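Group II chitinase (Ostrinia furnacalis, PDB 6JAV) probably hydrolyses chitin from within its chains through family 18 catalytic domains, the first of which is this piece, with an inhibitor bound. Local coordinates at residues Y7-Y12 with T370-P375; E326-K331 with L365-T370; Y229-W234 with K336-G341. One frame throughout, in Å; residues are numbered along the deposited sequence.

Contact 1: Y7-Y12 with T370-P375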
loop_
_atom_site.group_PDB
_atom_site.type_symbol
_atom_site.label_atom_id
_atom_site.label_comp_id
_atom_site.label_asym_id
_atom_site.label_seq_id
_atom_site.Cartn_x
_atom_site.Cartn_y
_atom_site.Cartn_z
ATOM N N TYR A 7 8.659 10.219 13.063
ATOM C CA TYR A 7 8.219 9.279 12.042
ATOM C C TYR A 7 6.853 9.660 11.490
ATOM O O TYR A 7 6.007 10.205 12.209
ATOM C CB TYR A 7 8.134 7.868 12.601
ATOM C CG TYR A 7 9.484 7.357 13.029
ATOM C CD1 TYR A 7 10.478 7.112 12.081
ATOM C CD2 TYR A 7 9.786 7.167 14.371
ATOM C CE1 TYR A 7 11.743 6.667 12.464
ATOM C CE2 TYR A 7 11.048 6.726 14.764
ATOM C CZ TYR A 7 12.012 6.488 13.800
ATOM O OH TYR A 7 13.273 6.048 14.181
ATOM N N LYS A 8 6.648 9.328 10.221
ATOM C CA LYS A 8 5.326 9.307 9.621
ATOM C C LYS A 8 4.717 7.921 9.763
ATOM O O LYS A 8 5.421 6.898 9.773
ATOM C CB LYS A 8 5.433 9.588 8.120
ATOM C CG LYS A 8 5.952 11.001 7.772
ATOM C CD LYS A 8 5.965 11.220 6.246
ATOM C CE LYS A 8 6.434 12.624 5.874
ATOM N NZ LYS A 8 7.840 12.877 6.313
ATOM N N LEU A 9 3.392 7.896 9.827
ATOM C CA LEU A 9 2.611 6.658 9.712
ATOM C C LEU A 9 1.511 7.005 8.707
ATOM O O LEU A 9 0.558 7.728 9.035
ATOM C CB LEU A 9 2.069 6.192 11.069
ATOM C CG LEU A 9 1.819 4.683 11.201
ATOM C CD1 LEU A 9 1.372 4.273 12.625
ATOM C CD2 LEU A 9 0.880 4.140 10.166
ATOM N N VAL A 10 1.698 6.556 7.466
ATOM C CA VAL A 10 0.835 6.915 6.350
ATOM C C VAL A 10 -0.217 5.821 6.208
ATOM O O VAL A 10 0.113 4.653 5.957
ATOM C CB VAL A 10 1.652 7.066 5.054
ATOM C CG1 VAL A 10 0.760 7.392 3.879
ATOM C CG2 VAL A 10 2.744 8.152 5.197
ATOM N N CYS A 11 -1.486 6.184 6.391
ATOM C CA CYS A 11 -2.581 5.217 6.391
ATOM C C CYS A 11 -3.406 5.391 5.131
ATOM O O CYS A 11 -3.923 6.489 4.882
ATOM C CB CYS A 11 -3.517 5.484 7.563
ATOM S SG CYS A 11 -2.769 5.284 9.189
ATOM N N TYR A 12 -3.577 4.317 4.358
ATOM C CA TYR A 12 -4.489 4.370 3.219
ATOM C C TYR A 12 -5.922 4.092 3.654
ATOM O O TYR A 12 -6.197 3.131 4.386
ATOM C CB TYR A 12 -4.063 3.405 2.092
ATOM C CG TYR A 12 -2.952 3.961 1.222
ATOM C CD1 TYR A 12 -1.610 3.798 1.590
ATOM C CD2 TYR A 12 -3.247 4.689 0.080
ATOM C CE1 TYR A 12 -0.575 4.364 0.831
ATOM C CE2 TYR A 12 -2.224 5.247 -0.687
ATOM C CZ TYR A 12 -0.907 5.082 -0.288
ATOM O OH TYR A 12 0.119 5.613 -1.061
ATOM N N THR A 370 2.924 1.777 18.599
ATOM C CA THR A 370 3.659 1.583 19.842
ATOM C C THR A 370 5.144 1.386 19.571
ATOM O O THR A 370 5.993 1.952 20.276
ATOM C CB THR A 370 3.085 0.387 20.584
ATOM O OG1 THR A 370 1.750 0.711 20.981
ATOM C CG2 THR A 370 3.931 0.070 21.829
ATOM N N GLU A 371 5.481 0.618 18.533
ATOM C CA GLU A 371 6.892 0.407 18.240
ATOM C C GLU A 371 7.556 1.675 17.701
ATOM O O GLU A 371 8.705 1.971 18.052
ATOM C CB GLU A 371 7.066 -0.800 17.324
ATOM C CG GLU A 371 8.519 -1.328 17.268
ATOM C CD GLU A 371 9.070 -1.783 18.633
ATOM O OE1 GLU A 371 8.386 -2.549 19.346
ATOM O OE2 GLU A 371 10.200 -1.388 18.986
ATOM N N LEU A 372 6.856 2.456 16.868
ATOM C CA LEU A 372 7.439 3.709 16.387
ATOM C C LEU A 372 7.724 4.667 17.529
ATOM O O LEU A 372 8.700 5.433 17.464
ATOM C CB LEU A 372 6.489 4.396 15.403
ATOM C CG LEU A 372 6.460 3.803 13.995
ATOM C CD1 LEU A 372 5.390 4.539 13.191
ATOM C CD2 LEU A 372 7.834 3.962 13.308
ATOM N N LEU A 373 6.876 4.674 18.558
ATOM C CA LEU A 373 7.024 5.577 19.694
ATOM C C LEU A 373 7.980 5.047 20.750
ATOM O O LEU A 373 8.359 5.802 21.652
ATOM C CB LEU A 373 5.664 5.898 20.321
ATOM C CG LEU A 373 4.726 6.684 19.400
ATOM C CD1 LEU A 373 3.356 6.848 20.035
ATOM C CD2 LEU A 373 5.316 8.045 19.049
ATOM N N ASN A 374 8.400 3.802 20.638
ATOM C CA ASN A 374 9.353 3.227 21.576
ATOM C C ASN A 374 10.764 3.691 21.205
ATOM O O ASN A 374 11.201 3.463 20.069
ATOM C CB ASN A 374 9.214 1.713 21.480
ATOM C CG ASN A 374 10.230 0.974 22.292
ATOM O OD1 ASN A 374 11.020 1.574 22.990
ATOM N ND2 ASN A 374 10.218 -0.349 22.196
ATOM N N PRO A 375 11.491 4.357 22.109
ATOM C CA PRO A 375 12.827 4.874 21.748
ATOM C C PRO A 375 13.866 3.793 21.513
ATOM O O PRO A 375 14.848 4.030 20.793
ATOM C CB PRO A 375 13.208 5.743 22.958
ATOM C CG PRO A 375 11.961 5.923 23.745
ATOM C CD PRO A 375 11.112 4.723 23.483
#
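Glu-371 OE2 is gripped by a salt bridge from Lys-336 NZ and a weak hydrogen bond from Asn-333 ND2, tying helix 363-373 to helix 325-337 just where Leu-372 reaches down to Tyr-7 and Leu-9. The setting is the family 18 TIM barrel: strand 8-14 lies in the barrel wall between strands 38-46 and 342-346, and the end of helix 363-373 covers its start.

Leu-372 joins the two layers, and its forked end suits the task because each methyl has its own target. CD2 sits over one face of the Tyr-7 ring in a CH-pi contact, 4.2 Å from the ring centroid and 27° off the normal, and comes within 3.8 Å of Tyr-7 CG. In Tyr-7, chi1 of -64° swings the ring toward the helix and chi2 of -67° turns its face to this methyl. The ring also lies beside the helix end, Tyr-7 CD2 3.7 Å from Leu-372 O. Lys-8, between the two apolar residues, points away from the helix, as befits a charged residue in an alternating strand. The other methyl, Leu-372 CD1, rests 4.1 Å from both CG and CD1 of Leu-9.

Contact 2: E326-K331 with L365-T370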
loop_
_atom_site.group_PDB
_atom_site.type_symbol
_atom_site.label_atom_id
_atom_site.label_comp_id
_atom_site.label_asym_id
_atom_site.label_seq_id
_atom_site.Cartn_x
_atom_site.Cartn_y
_atom_site.Cartn_z
ATOM N N GLU A 326 3.861 -9.778 15.972
ATOM C CA GLU A 326 5.281 -10.044 16.197
ATOM C C GLU A 326 6.138 -9.552 15.026
ATOM O O GLU A 326 7.131 -8.831 15.224
ATOM C CB GLU A 326 5.498 -11.538 16.447
ATOM C CG GLU A 326 6.920 -11.852 16.864
ATOM C CD GLU A 326 7.211 -13.341 16.906
ATOM O OE1 GLU A 326 7.641 -13.825 17.974
ATOM O OE2 GLU A 326 7.028 -14.016 15.868
ATOM N N ILE A 327 5.782 -9.937 13.794
ATOM C CA ILE A 327 6.612 -9.516 12.665
ATOM C C ILE A 327 6.494 -8.015 12.420
ATOM O O ILE A 327 7.459 -7.379 11.975
ATOM C CB ILE A 327 6.349 -10.346 11.395
ATOM C CG1 ILE A 327 7.533 -10.273 10.413
ATOM C CG2 ILE A 327 5.071 -9.877 10.687
ATOM C CD1 ILE A 327 8.804 -10.955 10.931
ATOM N N ILE A 328 5.334 -7.422 12.721
ATOM C CA ILE A 328 5.183 -5.977 12.586
ATOM C C ILE A 328 6.171 -5.257 13.494
ATOM O O ILE A 328 6.825 -4.280 13.079
ATOM C CB ILE A 328 3.721 -5.590 12.873
ATOM C CG1 ILE A 328 2.795 -6.047 11.731
ATOM C CG2 ILE A 328 3.614 -4.102 13.162
ATOM C CD1 ILE A 328 2.937 -5.323 10.399
ATOM N N LYS A 329 6.308 -5.712 14.746
ATOM C CA LYS A 329 7.281 -5.087 15.630
ATOM C C LYS A 329 8.691 -5.208 15.069
ATOM O O LYS A 329 9.482 -4.251 15.136
ATOM C CB LYS A 329 7.210 -5.680 17.040
ATOM C CG LYS A 329 5.934 -5.325 17.783
ATOM C CD LYS A 329 5.640 -6.382 18.833
ATOM C CE LYS A 329 4.817 -5.843 19.988
ATOM N NZ LYS A 329 4.972 -6.705 21.206
ATOM N N LYS A 330 9.024 -6.368 14.492
ATOM C CA LYS A 330 10.338 -6.534 13.871
ATOM C C LYS A 330 10.512 -5.561 12.698
ATOM O O LYS A 330 11.561 -4.915 12.548
ATOM C CB LYS A 330 10.492 -7.981 13.408
ATOM C CG LYS A 330 11.818 -8.327 12.774
ATOM C CD LYS A 330 12.820 -8.797 13.804
ATOM C CE LYS A 330 14.137 -9.198 13.154
ATOM N NZ LYS A 330 14.064 -10.479 12.420
ATOM N N LYS A 331 9.490 -5.457 11.850
ATOM C CA LYS A 331 9.552 -4.541 10.721
ATOM C C LYS A 331 9.696 -3.088 11.166
ATOM O O LYS A 331 10.441 -2.319 10.540
ATOM C CB LYS A 331 8.327 -4.725 9.820
ATOM C CG LYS A 331 8.355 -6.002 9.029
ATOM C CD LYS A 331 7.141 -6.127 8.127
ATOM C CE LYS A 331 7.266 -7.344 7.223
ATOM N NZ LYS A 331 6.168 -7.421 6.219
ATOM N N LEU A 365 -2.202 -2.012 13.573
ATOM C CA LEU A 365 -1.852 -0.601 13.514
ATOM C C LEU A 365 -1.397 -0.078 14.869
ATOM O O LEU A 365 -0.436 0.701 14.947
ATOM C CB LEU A 365 -3.032 0.184 12.943
ATOM C CG LEU A 365 -2.810 1.658 12.627
ATOM C CD1 LEU A 365 -1.538 1.888 11.772
ATOM C CD2 LEU A 365 -4.063 2.188 11.923
ATOM N N ASN A 366 -2.038 -0.513 15.953
ATOM C CA ASN A 366 -1.532 -0.142 17.278
ATOM C C ASN A 366 -0.131 -0.690 17.535
ATOM O O ASN A 366 0.672 -0.041 18.213
ATOM C CB ASN A 366 -2.493 -0.582 18.381
ATOM C CG ASN A 366 -3.506 0.475 18.695
ATOM O OD1 ASN A 366 -3.164 1.541 19.224
ATOM N ND2 ASN A 366 -4.775 0.201 18.375
ATOM N N ALA A 367 0.166 -1.893 17.047
ATOM C CA ALA A 367 1.523 -2.429 17.212
ATOM C C ALA A 367 2.542 -1.539 16.503
ATOM O O ALA A 367 3.629 -1.275 17.039
ATOM C CB ALA A 367 1.599 -3.865 16.684
ATOM N N ILE A 368 2.203 -1.056 15.307
ATOM C CA ILE A 368 3.097 -0.144 14.593
ATOM C C ILE A 368 3.310 1.133 15.390
ATOM O O ILE A 368 4.450 1.586 15.573
ATOM C CB ILE A 368 2.550 0.166 13.186
ATOM C CG1 ILE A 368 2.486 -1.087 12.316
ATOM C CG2 ILE A 368 3.421 1.263 12.512
ATOM C CD1 ILE A 368 1.716 -0.903 11.010
ATOM N N LYS A 369 2.214 1.764 15.840
ATOM C CA LYS A 369 2.319 3.009 16.590
ATOM C C LYS A 369 3.189 2.830 17.827
ATOM O O LYS A 369 4.092 3.641 18.093
ATOM C CB LYS A 369 0.916 3.500 16.974
ATOM C CG LYS A 369 0.955 4.619 17.987
ATOM C CD LYS A 369 -0.460 5.079 18.280
ATOM C CE LYS A 369 -0.482 6.188 19.325
ATOM N NZ LYS A 369 -1.892 6.562 19.652
ATOM N N THR A 370 2.924 1.777 18.599
ATOM C CA THR A 370 3.659 1.583 19.842
ATOM C C THR A 370 5.144 1.386 19.571
ATOM O O THR A 370 5.993 1.952 20.276
ATOM C CB THR A 370 3.085 0.387 20.584
ATOM O OG1 THR A 370 1.750 0.711 20.981
ATOM C CG2 THR A 370 3.931 0.070 21.829
#
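Ile-328 of helix 325-337 faces Ala-367 and Ile-368 of helix 363-373, and one methyl, its CG2, makes both contacts. The second segment begins with Leu-365, which points away from the other helix and packs on the strand residues Leu-9 and Ile-345 and on Leu-35 of a loop, as suits a buried leucine. Asn-366, on another side of the helix, gives its ND2 to the carbonyl of His-362.

Ala-367 points its methyl toward the other helix, with CB 4.1 Å from Ile-328 CG2. A side chain of one carbon suits this place, since the backbones come close: the CA atoms of Ile-328 and Ile-368 are 6.5 Å apart. The aliphatic part of Lys-329 runs near the same methyl, its CG 4.7 Å from Ala-367 CB, while its exposed position leaves the ammonium at the surface.

Ile-368 follows with a closer approach. Its CG1 comes to 3.3 Å from Ile-328 CG2, shorter than an ordinary carbon-carbon contact; such closeness is strained, and its exact value is doubtful. In Ile-328 that methyl lies anti to the backbone N, while CG1 stands anti to the carbonyl carbon (chi1 -71°); this sends CG2 across to the second helix, where it also lies 4.0 Å from Ile-368 N. Both isoleucines rest on Met-248, and Ile-368 also touches Ile-345 and Leu-9.

Lys-369 leaves the helix interface, its chain lying along Leu-35 and its NZ bonded to Ser-34 O. A small alanine and beta-branched isoleucines between the helices, with Lys-329 at the surface, here join two neighbouring helices of the outer layer of the family 18 TIM barrel.

Contact 3: Y229-W234 with K336-G341. With NAG (2-acetamido-2-deoxy-beta-D-glucopyranose), chain C.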
loop_
_atom_site.group_PDB
_atom_site.type_symbol
_atom_site.label_atom_id
_atom_site.label_comp_id
_atom_site.label_asym_id
_atom_site.label_seq_id
_atom_site.Cartn_x
_atom_site.Cartn_y
_atom_site.Cartn_z
ATOM N N TYR A 229 15.949 -6.083 0.877
ATOM C CA TYR A 229 16.575 -5.771 -0.406
ATOM C C TYR A 229 15.932 -4.534 -1.033
ATOM O O TYR A 229 16.623 -3.615 -1.491
ATOM C CB TYR A 229 16.466 -6.957 -1.372
ATOM C CG TYR A 229 17.150 -6.651 -2.683
ATOM C CD1 TYR A 229 16.498 -5.952 -3.697
ATOM C CD2 TYR A 229 18.471 -7.019 -2.880
ATOM C CE1 TYR A 229 17.157 -5.625 -4.882
ATOM C CE2 TYR A 229 19.123 -6.698 -4.054
ATOM C CZ TYR A 229 18.455 -6.011 -5.045
ATOM O OH TYR A 229 19.107 -5.690 -6.228
ATOM N N THR A 230 14.598 -4.511 -1.075
ATOM C CA THR A 230 13.885 -3.419 -1.735
ATOM C C THR A 230 14.242 -2.064 -1.135
ATOM O O THR A 230 14.465 -1.090 -1.865
ATOM C CB THR A 230 12.388 -3.673 -1.581
ATOM O OG1 THR A 230 12.013 -4.820 -2.347
ATOM C CG2 THR A 230 11.592 -2.454 -2.049
ATOM N N ILE A 231 14.207 -1.956 0.190
ATOM C CA ILE A 231 14.458 -0.666 0.821
ATOM C C ILE A 231 15.895 -0.226 0.582
ATOM O O ILE A 231 16.161 0.937 0.239
ATOM C CB ILE A 231 14.090 -0.736 2.320
ATOM C CG1 ILE A 231 12.581 -0.985 2.515
ATOM C CG2 ILE A 231 14.579 0.522 3.050
ATOM C CD1 ILE A 231 11.702 0.123 1.973
ATOM N N HIS A 232 16.843 -1.159 0.705
ATOM C CA HIS A 232 18.223 -0.778 0.430
ATOM C C HIS A 232 18.424 -0.430 -1.036
ATOM O O HIS A 232 19.242 0.440 -1.352
ATOM C CB HIS A 232 19.143 -1.920 0.844
ATOM C CG HIS A 232 19.457 -1.941 2.306
ATOM N ND1 HIS A 232 18.839 -2.790 3.201
ATOM C CD2 HIS A 232 20.345 -1.217 3.029
ATOM C CE1 HIS A 232 19.322 -2.577 4.415
ATOM N NE2 HIS A 232 20.245 -1.635 4.337
ATOM N N TYR A 233 17.663 -1.048 -1.937
ATOM C CA TYR A 233 17.800 -0.753 -3.355
ATOM C C TYR A 233 17.282 0.643 -3.686
ATOM O O TYR A 233 17.928 1.390 -4.429
ATOM C CB TYR A 233 17.078 -1.816 -4.170
ATOM C CG TYR A 233 17.486 -1.817 -5.622
ATOM C CD1 TYR A 233 18.797 -2.083 -5.979
ATOM C CD2 TYR A 233 16.581 -1.556 -6.622
ATOM C CE1 TYR A 233 19.186 -2.079 -7.307
ATOM C CE2 TYR A 233 16.963 -1.561 -7.968
ATOM C CZ TYR A 233 18.267 -1.816 -8.289
ATOM O OH TYR A 233 18.650 -1.831 -9.621
ATOM N N TRP A 234 16.121 1.037 -3.131
ATOM C CA TRP A 234 15.682 2.426 -3.299
ATOM C C TRP A 234 16.749 3.409 -2.823
ATOM O O TRP A 234 16.993 4.434 -3.476
ATOM C CB TRP A 234 14.313 2.660 -2.610
ATOM C CG TRP A 234 13.180 2.268 -3.492
ATOM C CD1 TRP A 234 12.533 1.070 -3.532
ATOM C CD2 TRP A 234 12.553 3.098 -4.476
ATOM N NE1 TRP A 234 11.548 1.085 -4.516
ATOM C CE2 TRP A 234 11.557 2.321 -5.114
ATOM C CE3 TRP A 234 12.776 4.419 -4.913
ATOM C CZ2 TRP A 234 10.773 2.818 -6.166
ATOM C CZ3 TRP A 234 11.979 4.926 -5.940
ATOM C CH2 TRP A 234 10.983 4.119 -6.558
ATOM N N LYS A 336 13.157 1.886 12.148
ATOM C CA LYS A 336 13.896 2.755 13.048
ATOM C C LYS A 336 15.400 2.577 12.873
ATOM O O LYS A 336 16.149 3.567 12.847
ATOM C CB LYS A 336 13.490 2.449 14.487
ATOM C CG LYS A 336 12.030 2.812 14.812
ATOM C CD LYS A 336 11.751 2.714 16.327
ATOM C CE LYS A 336 11.850 1.286 16.802
ATOM N NZ LYS A 336 11.481 1.063 18.247
ATOM N N SER A 337 15.851 1.331 12.714
ATOM C CA SER A 337 17.284 1.050 12.577
ATOM C C SER A 337 17.897 1.752 11.370
ATOM O O SER A 337 19.074 2.149 11.413
ATOM C CB SER A 337 17.520 -0.455 12.501
ATOM O OG SER A 337 17.165 -1.008 11.227
ATOM N N LEU A 338 17.145 1.877 10.275
ATOM C CA LEU A 338 17.608 2.530 9.051
ATOM C C LEU A 338 17.262 4.011 9.009
ATOM O O LEU A 338 17.546 4.669 7.996
ATOM C CB LEU A 338 17.010 1.834 7.822
ATOM C CG LEU A 338 17.503 0.414 7.504
ATOM C CD1 LEU A 338 16.857 -0.081 6.221
ATOM C CD2 LEU A 338 19.020 0.351 7.372
ATOM N N ASN A 339 16.638 4.543 10.063
ATOM C CA ASN A 339 16.236 5.947 10.130
ATOM C C ASN A 339 15.330 6.350 8.975
ATOM O O ASN A 339 15.403 7.485 8.485
ATOM C CB ASN A 339 17.457 6.883 10.225
ATOM C CG ASN A 339 18.162 6.726 11.538
ATOM O OD1 ASN A 339 17.608 7.066 12.574
ATOM N ND2 ASN A 339 19.374 6.176 11.510
ATOM N N LEU A 340 14.470 5.416 8.544
ATOM C CA LEU A 340 13.538 5.717 7.470
ATOM C C LEU A 340 12.537 6.771 7.920
ATOM O O LEU A 340 12.388 7.060 9.111
ATOM C CB LEU A 340 12.784 4.470 6.994
ATOM C CG LEU A 340 13.619 3.265 6.577
ATOM C CD1 LEU A 340 12.710 2.126 6.118
ATOM C CD2 LEU A 340 14.610 3.636 5.465
ATOM N N GLY A 341 11.831 7.335 6.932
ATOM C CA GLY A 341 10.837 8.351 7.214
ATOM C C GLY A 341 9.687 7.838 8.053
ATOM O O GLY A 341 9.075 8.609 8.793
HETATM C C1 NAG C . 19.778 -6.652 3.953
HETATM C C2 NAG C . 20.635 -7.868 4.269
HETATM C C3 NAG C . 22.123 -7.516 4.153
HETATM C C4 NAG C . 22.417 -6.870 2.802
HETATM C C5 NAG C . 21.486 -5.689 2.561
HETATM C C6 NAG C . 21.655 -5.055 1.193
HETATM C C7 NAG C . 19.985 -9.662 5.829
HETATM C C8 NAG C . 20.018 -10.581 4.653
HETATM N N2 NAG C . 20.319 -8.384 5.593
HETATM O O3 NAG C . 22.878 -8.717 4.258
HETATM O O4 NAG C . 23.769 -6.433 2.723
HETATM O O5 NAG C . 20.127 -6.137 2.664
HETATM O O6 NAG C . 21.078 -5.814 0.133
HETATM O O7 NAG C . 19.702 -10.061 6.950
#
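His-232 lays one face of its imidazole against the bound N-acetylglucosamine, whose C5 stands 4.0 Å above the ring plane, offset toward the rim. The closest pair is His-232 ND1 and the ring oxygen O5 of the sugar, at 3.6 Å, but the hydrogen bond of ND1 is made with the carbonyl O of Asn-228, the glycosylated residue one helical turn earlier. That bond fixes the rotation of the ring and leaves its far end to Leu-338, which arrives at about a right angle: Leu-338 CD2 is 3.8 Å from His-232 NE2, and Leu-338 CD1 is 3.9 Å from His-232 CE1.

Deeper in, Ile-231 points toward the other segment; its CG1 lies beside the backbone N (chi1 -64°), which leaves CG2 anti to that N and facing the leucines. Both methyls of Leu-340 lie 3.9 Å from this CG2, and Leu-338 CD1 is 4.0 Å away. Ile-231 also packs on Val-195 and Met-246, and a branched apolar residue suits a place where helix and barrel strands meet. The two leucines flank Asn-339, whose positive phi of 57° ends helix 325-337 in a Schellman motif, and here that turn leads into strand 342-346 of the TIM barrel.

Helix 363-373 serves contacts 1 and 2, whose centres are 9 Å apart and which share Thr-370; between them Leu-9 CD1 lies 3.6 Å from Ile-368 CG2, so one apolar layer runs through both. Contact 3 is about 15 Å from contact 1, centre to centre, yet bonded to it: Lys-8 N lies 2.9 Å from Gly-341 O, a probable hydrogen bond, and the salt bridge of contact 1 (Glu-371 OE2 to Lys-336 NZ, 2.9 Å) is a second tie. Contacts 2 and 3 share helix 325-337 but stay about 5 Å apart at their nearest atoms. The inhibitor pocket, lined by Trp-16, Trp-86, Asp-199 and Trp-204 among others, uses no residue of these segments; the N-acetylglucosamine touches contact 3.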